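Local coordinates for FKBP-type peptidyl-prolyl cis-trans isomerase 3 (Arabidopsis thaliana, PDB 1U79), which catalyses the cis-trans isomerisation of peptidyl-proline bonds, providing the major such activity of the chloroplast thylakoid lumen, and regulates accumulation of the Rieske protein, at residues A[30-36]-A[55-61]. Residue numbers count along the deposited sequence, not the author numbering.
Sequences GQLIKAH and KPLTFRI
Six backbone hydrogen bonds zip 30-36 to 55-61 in antiparallel register. I33 and F59 form one hydrogen-bonded pair (I33 N to F59 O 2.8 Å, F59 N to I33 O 3.0 Å), A35 and L57 the next (A35 N to L57 O 3.0 Å, L57 N to A35 O 2.8 Å). L32-R60 and K34-T58 are the non-hydrogen-bonded pairs, with CA atoms 4.1 and 4.6 Å apart. The strand axes approach to 4.5 Å, at 150° between their N-to-C directions. Ahead of strand 32-36 lies a G1 beta bulge: G30 and Q31 together face I61, with G30 N to I61 O 2.8 Å and I61 N to Q31 O 3.1 Å. G30 takes phi/psi 87/-3, where a CB would jam against the preceding carbonyl; Q31, at -84/146, returns to extended backbone. The pairing puts 57-60 at one edge of strand 32-40, whose other edge bonds to strand 119-128, in the antiparallel FKBP sheet that curls around helix 68-75. I33, A35, L57 and F59 share the helix-facing side. I33 (chi1 p) lays CG1 over the F59 ring, a CH-pi contact 4.2 Å from the centroid, and its CD1 reaches I61 CB at 3.9 Å; A35 CB meets the ring edge at F59 CE2, 4.2 Å. Beyond, F59 meets W70, the tryptophan that in FKBP relatives floors the proline-binding pocket. L32, K34, T58 and R60 occupy the other side, where L32 CG touches T58 CG2 at 3.8 Å. At the far end P56 CB sits 3.7 Å above the centroid of the H36 ring, whose ND1 bonds S50 OG.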
# COMPACT_ATOMS: atom_id res chain seq x y z
N GLY A 30 -5.30 -6.09 13.20
CA GLY A 30 -6.05 -7.34 13.21
C GLY A 30 -7.46 -7.34 12.65
O GLY A 30 -8.11 -8.39 12.60
N GLN A 31 -7.95 -6.17 12.24
CA GLN A 31 -9.30 -6.06 11.70
C GLN A 31 -9.37 -6.40 10.21
O GLN A 31 -8.43 -6.14 9.46
CB GLN A 31 -9.83 -4.64 11.92
CG GLN A 31 -11.26 -4.40 11.46
CD GLN A 31 -11.89 -3.17 12.12
OE1 GLN A 31 -11.39 -2.05 11.96
NE2 GLN A 31 -12.97 -3.38 12.86
N LEU A 32 -10.48 -7.01 9.81
CA LEU A 32 -10.69 -7.35 8.40
C LEU A 32 -11.18 -6.07 7.77
O LEU A 32 -12.22 -5.54 8.17
CB LEU A 32 -11.77 -8.43 8.25
CG LEU A 32 -11.85 -9.06 6.85
CD1 LEU A 32 -10.61 -9.89 6.60
CD2 LEU A 32 -13.10 -9.93 6.72
N ILE A 33 -10.45 -5.56 6.78
CA ILE A 33 -10.85 -4.31 6.13
C ILE A 33 -10.96 -4.45 4.62
O ILE A 33 -10.53 -5.45 4.05
CB ILE A 33 -9.84 -3.18 6.43
CG1 ILE A 33 -8.49 -3.50 5.79
CG2 ILE A 33 -9.70 -3.00 7.94
CD1 ILE A 33 -7.47 -2.37 5.88
N LYS A 34 -11.51 -3.41 4.00
CA LYS A 34 -11.68 -3.36 2.55
C LYS A 34 -10.93 -2.16 2.00
O LYS A 34 -10.99 -1.07 2.58
CB LYS A 34 -13.15 -3.15 2.16
CG LYS A 34 -14.11 -4.26 2.50
CD LYS A 34 -15.49 -3.89 1.97
CE LYS A 34 -16.52 -4.97 2.23
NZ LYS A 34 -17.84 -4.59 1.65
N ALA A 35 -10.24 -2.36 0.88
CA ALA A 35 -9.52 -1.26 0.26
C ALA A 35 -9.46 -1.38 -1.24
O ALA A 35 -9.24 -2.46 -1.78
CB ALA A 35 -8.10 -1.18 0.81
N HIS A 36 -9.70 -0.26 -1.92
CA HIS A 36 -9.57 -0.23 -3.37
C HIS A 36 -8.16 0.31 -3.55
O HIS A 36 -7.65 1.00 -2.67
CB HIS A 36 -10.61 0.71 -3.99
CG HIS A 36 -11.85 0.00 -4.43
ND1 HIS A 36 -11.84 -0.94 -5.44
CD2 HIS A 36 -13.12 0.08 -4.00
CE1 HIS A 36 -13.06 -1.42 -5.59
NE2 HIS A 36 -13.86 -0.82 -4.73
N LYS A 55 -13.14 -5.81 -7.80
CA LYS A 55 -13.57 -5.83 -6.41
C LYS A 55 -12.49 -5.28 -5.50
O LYS A 55 -11.30 -5.37 -5.82
CB LYS A 55 -13.94 -7.25 -5.98
CG LYS A 55 -12.78 -8.24 -6.07
CD LYS A 55 -13.15 -9.59 -5.48
CE LYS A 55 -11.98 -10.56 -5.53
NZ LYS A 55 -12.30 -11.87 -4.89
N PRO A 56 -12.89 -4.70 -4.36
CA PRO A 56 -11.89 -4.17 -3.44
C PRO A 56 -11.17 -5.35 -2.83
O PRO A 56 -11.66 -6.49 -2.92
CB PRO A 56 -12.73 -3.41 -2.42
CG PRO A 56 -13.97 -4.25 -2.35
CD PRO A 56 -14.25 -4.54 -3.81
N LEU A 57 -10.02 -5.11 -2.23
CA LEU A 57 -9.30 -6.20 -1.61
C LEU A 57 -9.77 -6.31 -0.17
O LEU A 57 -9.77 -5.32 0.57
CB LEU A 57 -7.79 -5.93 -1.64
CG LEU A 57 -6.90 -7.01 -1.05
CD1 LEU A 57 -6.91 -8.22 -1.98
CD2 LEU A 57 -5.47 -6.50 -0.86
N THR A 58 -10.20 -7.51 0.23
CA THR A 58 -10.64 -7.73 1.59
C THR A 58 -9.52 -8.52 2.28
O THR A 58 -9.15 -9.59 1.81
CB THR A 58 -11.98 -8.50 1.64
OG1 THR A 58 -13.02 -7.68 1.08
CG2 THR A 58 -12.35 -8.87 3.07
N PHE A 59 -8.97 -7.97 3.35
CA PHE A 59 -7.86 -8.63 4.05
C PHE A 59 -7.71 -8.09 5.47
O PHE A 59 -8.27 -7.04 5.79
CB PHE A 59 -6.55 -8.36 3.29
CG PHE A 59 -6.14 -6.90 3.27
CD1 PHE A 59 -5.05 -6.46 4.01
CD2 PHE A 59 -6.85 -5.97 2.51
CE1 PHE A 59 -4.68 -5.10 4.00
CE2 PHE A 59 -6.49 -4.62 2.50
CZ PHE A 59 -5.40 -4.19 3.24
N ARG A 60 -6.99 -8.80 6.34
CA ARG A 60 -6.79 -8.24 7.68
C ARG A 60 -5.51 -7.45 7.68
O ARG A 60 -4.51 -7.84 7.09
CB ARG A 60 -6.71 -9.25 8.84
CG ARG A 60 -6.67 -10.70 8.57
CD ARG A 60 -7.45 -11.32 9.73
NE ARG A 60 -8.79 -10.78 9.62
CZ ARG A 60 -9.58 -10.45 10.63
NH1 ARG A 60 -9.17 -10.59 11.88
NH2 ARG A 60 -10.76 -9.93 10.37
N ILE A 61 -5.56 -6.32 8.36
CA ILE A 61 -4.42 -5.43 8.42
C ILE A 61 -3.55 -5.69 9.63
O ILE A 61 -4.03 -6.06 10.71
CB ILE A 61 -4.94 -3.97 8.42
CG1 ILE A 61 -3.76 -3.00 8.36
CG2 ILE A 61 -5.82 -3.73 9.66
CD1 ILE A 61 -3.10 -2.94 6.99